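Local coordinates for protein putative secreted endoglycosylceramidase (Rhodococcus hoagii, PDB 6JYZ) that probably hydrolyses the glycosidic bond between the sugar and the ceramide of galactosylceramides, as a glycoside hydrolase of family 5, at residues A[73-78]-A[116-121]; A[79-84]-A[213-218]. One frame throughout, in Å; residues are numbered along the deposited sequence.

How the contacts relate
Both contacts belong to the (beta/alpha)8 barrel expected of a family 5 glycoside hydrolase, and their centres lie about 10 Å apart. Helix 68-75 leads straight into strand 81-86, so 73-78 of contact 1 runs on into 79-84 of contact 2; then come 116-121 and 213-218, and the two pairings alternate along the chain. Strand 119-124 sits between 81-86 and 214-218, parallel to both, with Val121 N 2.8 Å from Val82 O and Thr120 O 2.8 Å from Val215 N. Contact 1 thus joins the helical layer to the start of the middle strand, while contact 2 spans that strand through the barrel interior.

Contact 1: residues A[73-78]-A[116-121]; sequences AMAALG and NGIYTV
In the outer layer of the (beta/alpha)8 barrel of this family 5 enzyme, the end of helix 68-75 packs against the turn that leads from helix 100-115 into strand 119-124. The contact is small and carried by Met74 and Ala75 on one side, Asn116 and Ile118 on the other, with no hydrogen bond between the segments. Ile118 does most of the reaching: its CG1 branch lies anti to the carbonyl carbon (chi1 -62°) and the chain stays extended through chi2 (174°), carrying CD1 up to the helix. There the methyl meets Met74 CB at 3.8 Å, and Ala75 CB is 4.3 Å from the same Ile118 CD1. Met74 meets Ile118 through CB, at the base of a side chain that bends at chi3; the Met74 side chain also touches Trp362. The other branch of Ile118 faces back into the barrel wall, where the side chain packs on Val82.

Both backbones end a helix here with a Schellman motif, Gly78 closing one and Gly117 the other, each with positive phi. The first brings the chain round toward strand 81-86, the second toward strand 119-124. Asn116 offers its aliphatic root to the contact, while its amide ND2 bonds back to Asp112 O. Ala75 CB comes to 4.1 Å from Asn116 CB and rests 3.5 Å from the backbone oxygen Asn116 O.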
loop_
_atom_site.group_PDB
_atom_site.type_symbol
_atom_site.label_atom_id
_atom_site.label_comp_id
_atom_site.label_asym_id
_atom_site.label_seq_id
_atom_site.Cartn_x
_atom_site.Cartn_y
_atom_site.Cartn_z
ATOM N N ALA A 73 -15.956 -2.724 8.294
ATOM C CA ALA A 73 -16.417 -2.270 7.012
ATOM C C ALA A 73 -15.535 -2.795 5.879
ATOM O O ALA A 73 -16.015 -3.084 4.767
ATOM C CB ALA A 73 -16.567 -0.774 6.970
ATOM N N MET A 74 -14.200 -2.841 6.100
ATOM C CA MET A 74 -13.298 -3.384 5.059
ATOM C C MET A 74 -13.614 -4.847 4.826
ATOM O O MET A 74 -13.636 -5.282 3.652
ATOM C CB MET A 74 -11.848 -3.286 5.535
ATOM C CG MET A 74 -11.404 -1.814 5.572
ATOM S SD MET A 74 -9.729 -1.717 6.391
ATOM C CE MET A 74 -9.957 -0.184 7.290
ATOM N N ALA A 75 -13.792 -5.604 5.901
ATOM C CA ALA A 75 -14.111 -7.029 5.743
ATOM C C ALA A 75 -15.447 -7.199 5.000
ATOM O O ALA A 75 -15.603 -8.211 4.299
ATOM C CB ALA A 75 -14.157 -7.692 7.076
ATOM N N ALA A 76 -16.366 -6.226 5.134
ATOM C CA ALA A 76 -17.651 -6.331 4.455
ATOM C C ALA A 76 -17.539 -6.045 2.974
ATOM O O ALA A 76 -18.542 -6.272 2.234
ATOM C CB ALA A 76 -18.640 -5.443 5.174
ATOM N N LEU A 77 -16.377 -5.576 2.453
ATOM C CA LEU A 77 -16.091 -5.512 1.031
ATOM C C LEU A 77 -15.218 -6.679 0.595
ATOM O O LEU A 77 -14.796 -6.679 -0.578
ATOM C CB LEU A 77 -15.424 -4.175 0.681
ATOM C CG LEU A 77 -16.320 -2.996 0.947
ATOM C CD1 LEU A 77 -15.513 -1.689 0.948
ATOM C CD2 LEU A 77 -17.434 -2.889 -0.104
ATOM N N GLY A 78 -14.920 -7.607 1.500
ATOM C CA GLY A 78 -14.143 -8.783 1.122
ATOM C C GLY A 78 -12.622 -8.632 1.344
ATOM O O GLY A 78 -11.901 -9.584 1.096
ATOM N N ASN A 116 -10.888 -9.235 12.042
ATOM C CA ASN A 116 -11.799 -9.189 10.917
ATOM C C ASN A 116 -11.216 -9.948 9.719
ATOM O O ASN A 116 -11.684 -9.705 8.607
ATOM C CB ASN A 116 -12.130 -7.736 10.598
ATOM C CG ASN A 116 -13.069 -7.183 11.632
ATOM O OD1 ASN A 116 -14.267 -7.503 11.561
ATOM N ND2 ASN A 116 -12.579 -6.451 12.624
ATOM N N GLY A 117 -10.211 -10.765 9.948
ATOM C CA GLY A 117 -9.653 -11.569 8.881
ATOM C C GLY A 117 -8.734 -10.801 7.921
ATOM O O GLY A 117 -8.599 -11.190 6.751
ATOM N N ILE A 118 -8.113 -9.729 8.406
ATOM C CA ILE A 118 -7.334 -8.831 7.532
ATOM C C ILE A 118 -5.917 -8.845 8.042
ATOM O O ILE A 118 -5.661 -8.502 9.217
ATOM C CB ILE A 118 -7.959 -7.447 7.598
ATOM C CG1 ILE A 118 -9.409 -7.483 7.076
ATOM C CG2 ILE A 118 -7.107 -6.422 6.804
ATOM C CD1 ILE A 118 -10.105 -6.130 7.259
ATOM N N TYR A 119 -4.971 -9.146 7.167
ATOM C CA TYR A 119 -3.545 -8.998 7.404
ATOM C C TYR A 119 -3.121 -7.536 7.237
ATOM O O TYR A 119 -3.764 -6.770 6.518
ATOM C CB TYR A 119 -2.768 -9.789 6.345
ATOM C CG TYR A 119 -2.801 -11.294 6.494
ATOM C CD1 TYR A 119 -1.854 -11.917 7.281
ATOM C CD2 TYR A 119 -3.683 -12.086 5.766
ATOM C CE1 TYR A 119 -1.795 -13.295 7.410
ATOM C CE2 TYR A 119 -3.622 -13.471 5.855
ATOM C CZ TYR A 119 -2.706 -14.050 6.706
ATOM O OH TYR A 119 -2.665 -15.434 6.789
ATOM N N THR A 120 -2.014 -7.152 7.880
ATOM C CA THR A 120 -1.509 -5.793 7.800
ATOM C C THR A 120 -0.132 -5.721 7.177
ATOM O O THR A 120 0.802 -6.413 7.614
ATOM C CB THR A 120 -1.433 -5.192 9.193
ATOM O OG1 THR A 120 -2.747 -5.124 9.751
ATOM C CG2 THR A 120 -0.909 -3.760 9.175
ATOM N N VAL A 121 0.010 -4.847 6.169
ATOM C CA VAL A 121 1.304 -4.407 5.688
ATOM C C VAL A 121 1.623 -3.109 6.409
ATOM O O VAL A 121 0.835 -2.148 6.350
ATOM C CB VAL A 121 1.283 -4.200 4.165
ATOM C CG1 VAL A 121 2.553 -3.477 3.708
ATOM C CG2 VAL A 121 1.085 -5.496 3.428
#

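Contact 2: residues A[79-84]-A[213-218]; sequences FDVVRL and AVVGYD
Arg83 starts with CG anti to its backbone N (chi1 -177°) and runs extended to NE, while Asp218 likewise holds CG trans to its own N (chi1 -172°); the two side chains therefore meet inside the (beta/alpha)8 barrel, across strand 119-124, which separates their strands 81-86 and 214-218. The salt bridge is side-on and uses a single carboxylate oxygen: Arg83 NE lies 2.8 Å from Asp218 OD2, and Arg83 NH2 lies 2.9 Å from that same OD2. Neither bond is straight, as expected when two neighbouring N-H groups converge on one atom. OD2 sits almost in the guanidinium plane, but the carboxylate is turned 42° against it, and both nitrogens approach from one face of the carboxylate. NE comes in on the anti side, NH2 from above the plane.

The guanidinium has further partners: NH1 makes a salt bridge to Glu329 and a hydrogen bond to Asn46, and NH2 likewise to Glu263 and Asn221, which together would fix its rotation. Asp218 OD1 and Glu263 OE2 are like charges close together, whose repulsion the buried arginine probably offsets. Such a polar cluster suits the catalytic end of a family 5 barrel.

Toward the other end of the strands the interior turns apolar. Val81 and Val215 both lean on Leu42, and their methyls meet at 4.2 Å, Val81 CG2 to Val215 CG2.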
loop_
_atom_site.group_PDB
_atom_site.type_symbol
_atom_site.label_atom_id
_atom_site.label_comp_id
_atom_site.label_asym_id
_atom_site.label_seq_id
_atom_site.Cartn_x
_atom_site.Cartn_y
_atom_site.Cartn_z
ATOM N N PHE A 79 -12.172 -7.449 1.815
ATOM C CA PHE A 79 -10.717 -7.237 1.873
ATOM C C PHE A 79 -10.067 -8.130 2.917
ATOM O O PHE A 79 -10.620 -8.341 4.004
ATOM C CB PHE A 79 -10.483 -5.786 2.283
ATOM C CG PHE A 79 -10.970 -4.745 1.338
ATOM C CD1 PHE A 79 -11.396 -5.058 0.052
ATOM C CD2 PHE A 79 -10.946 -3.404 1.716
ATOM C CE1 PHE A 79 -11.802 -4.041 -0.833
ATOM C CE2 PHE A 79 -11.384 -2.413 0.854
ATOM C CZ PHE A 79 -11.786 -2.728 -0.421
ATOM N N ASP A 80 -8.887 -8.644 2.584
ATOM C CA ASP A 80 -8.115 -9.445 3.512
ATOM C C ASP A 80 -6.709 -8.875 3.783
ATOM O O ASP A 80 -5.919 -9.549 4.412
ATOM C CB ASP A 80 -7.978 -10.912 3.075
ATOM C CG ASP A 80 -7.167 -11.074 1.823
ATOM O OD1 ASP A 80 -6.712 -10.059 1.249
ATOM O OD2 ASP A 80 -6.958 -12.278 1.425
ATOM N N VAL A 81 -6.498 -7.617 3.390
ATOM C CA VAL A 81 -5.238 -6.950 3.746
ATOM C C VAL A 81 -5.550 -5.469 3.859
ATOM O O VAL A 81 -6.450 -4.923 3.249
ATOM C CB VAL A 81 -4.140 -7.201 2.672
ATOM C CG1 VAL A 81 -4.395 -6.437 1.374
ATOM C CG2 VAL A 81 -2.749 -6.884 3.202
ATOM N N VAL A 82 -4.713 -4.822 4.666
ATOM C CA VAL A 82 -4.668 -3.363 4.740
ATOM C C VAL A 82 -3.203 -2.930 4.617
ATOM O O VAL A 82 -2.310 -3.571 5.171
ATOM C CB VAL A 82 -5.242 -2.865 6.070
ATOM C CG1 VAL A 82 -4.571 -3.482 7.256
ATOM C CG2 VAL A 82 -5.120 -1.370 6.221
ATOM N N ARG A 83 -2.984 -1.890 3.831
ATOM C CA ARG A 83 -1.686 -1.205 3.819
ATOM C C ARG A 83 -1.842 -0.021 4.771
ATOM O O ARG A 83 -2.505 0.957 4.479
ATOM C CB ARG A 83 -1.294 -0.828 2.386
ATOM C CG ARG A 83 0.112 -0.183 2.351
ATOM C CD ARG A 83 0.571 -0.091 0.905
ATOM N NE ARG A 83 1.855 0.590 0.735
ATOM C CZ ARG A 83 2.023 1.799 0.197
ATOM N NH1 ARG A 83 1.014 2.637 -0.030
ATOM N NH2 ARG A 83 3.291 2.150 -0.115
ATOM N N LEU A 84 -1.245 -0.204 5.958
ATOM C CA LEU A 84 -1.404 0.762 7.046
ATOM C C LEU A 84 -0.305 1.819 6.920
ATOM O O LEU A 84 0.884 1.496 7.079
ATOM C CB LEU A 84 -1.348 -0.014 8.370
ATOM C CG LEU A 84 -1.733 0.835 9.576
ATOM C CD1 LEU A 84 -3.238 1.142 9.616
ATOM C CD2 LEU A 84 -1.328 0.088 10.828
ATOM N N ALA A 213 -0.221 -11.870 11.774
ATOM C CA ALA A 213 -1.110 -11.002 11.018
ATOM C C ALA A 213 -0.340 -9.928 10.306
ATOM O O ALA A 213 -0.932 -9.261 9.459
ATOM C CB ALA A 213 -2.082 -10.404 11.981
ATOM N N VAL A 214 0.900 -9.633 10.679
ATOM C CA VAL A 214 1.687 -8.645 9.960
ATOM C C VAL A 214 2.316 -9.378 8.781
ATOM O O VAL A 214 3.105 -10.304 8.936
ATOM C CB VAL A 214 2.724 -7.991 10.871
ATOM C CG1 VAL A 214 3.767 -7.169 10.059
ATOM C CG2 VAL A 214 2.031 -7.106 11.903
ATOM N N VAL A 215 1.915 -8.967 7.574
ATOM C CA VAL A 215 2.514 -9.529 6.369
ATOM C C VAL A 215 4.016 -9.267 6.348
ATOM O O VAL A 215 4.822 -10.111 6.077
ATOM C CB VAL A 215 1.893 -8.816 5.141
ATOM C CG1 VAL A 215 2.525 -9.380 3.833
ATOM C CG2 VAL A 215 0.370 -8.946 5.120
ATOM N N GLY A 216 4.330 -8.001 6.667
ATOM C CA GLY A 216 5.683 -7.514 6.562
ATOM C C GLY A 216 5.672 -6.012 6.360
ATOM O O GLY A 216 4.728 -5.320 6.759
ATOM N N TYR A 217 6.792 -5.580 5.756
ATOM C CA TYR A 217 7.230 -4.204 5.958
ATOM C C TYR A 217 7.452 -3.574 4.586
ATOM O O TYR A 217 8.326 -4.068 3.843
ATOM C CB TYR A 217 8.581 -4.199 6.688
ATOM C CG TYR A 217 8.664 -5.189 7.822
ATOM C CD1 TYR A 217 7.912 -5.050 8.949
ATOM C CD2 TYR A 217 9.515 -6.268 7.671
ATOM C CE1 TYR A 217 8.022 -6.034 10.004
ATOM C CE2 TYR A 217 9.650 -7.227 8.653
ATOM C CZ TYR A 217 8.921 -7.051 9.814
ATOM O OH TYR A 217 9.077 -8.017 10.806
ATOM N N ASP A 218 6.714 -2.527 4.259
ATOM C CA ASP A 218 6.923 -1.750 3.027
ATOM C C ASP A 218 7.896 -0.643 3.438
ATOM O O ASP A 218 7.535 0.323 4.125
ATOM C CB ASP A 218 5.555 -1.278 2.493
ATOM C CG ASP A 218 5.591 -0.630 1.118
ATOM O OD1 ASP A 218 6.686 -0.266 0.596
ATOM O OD2 ASP A 218 4.487 -0.448 0.597
#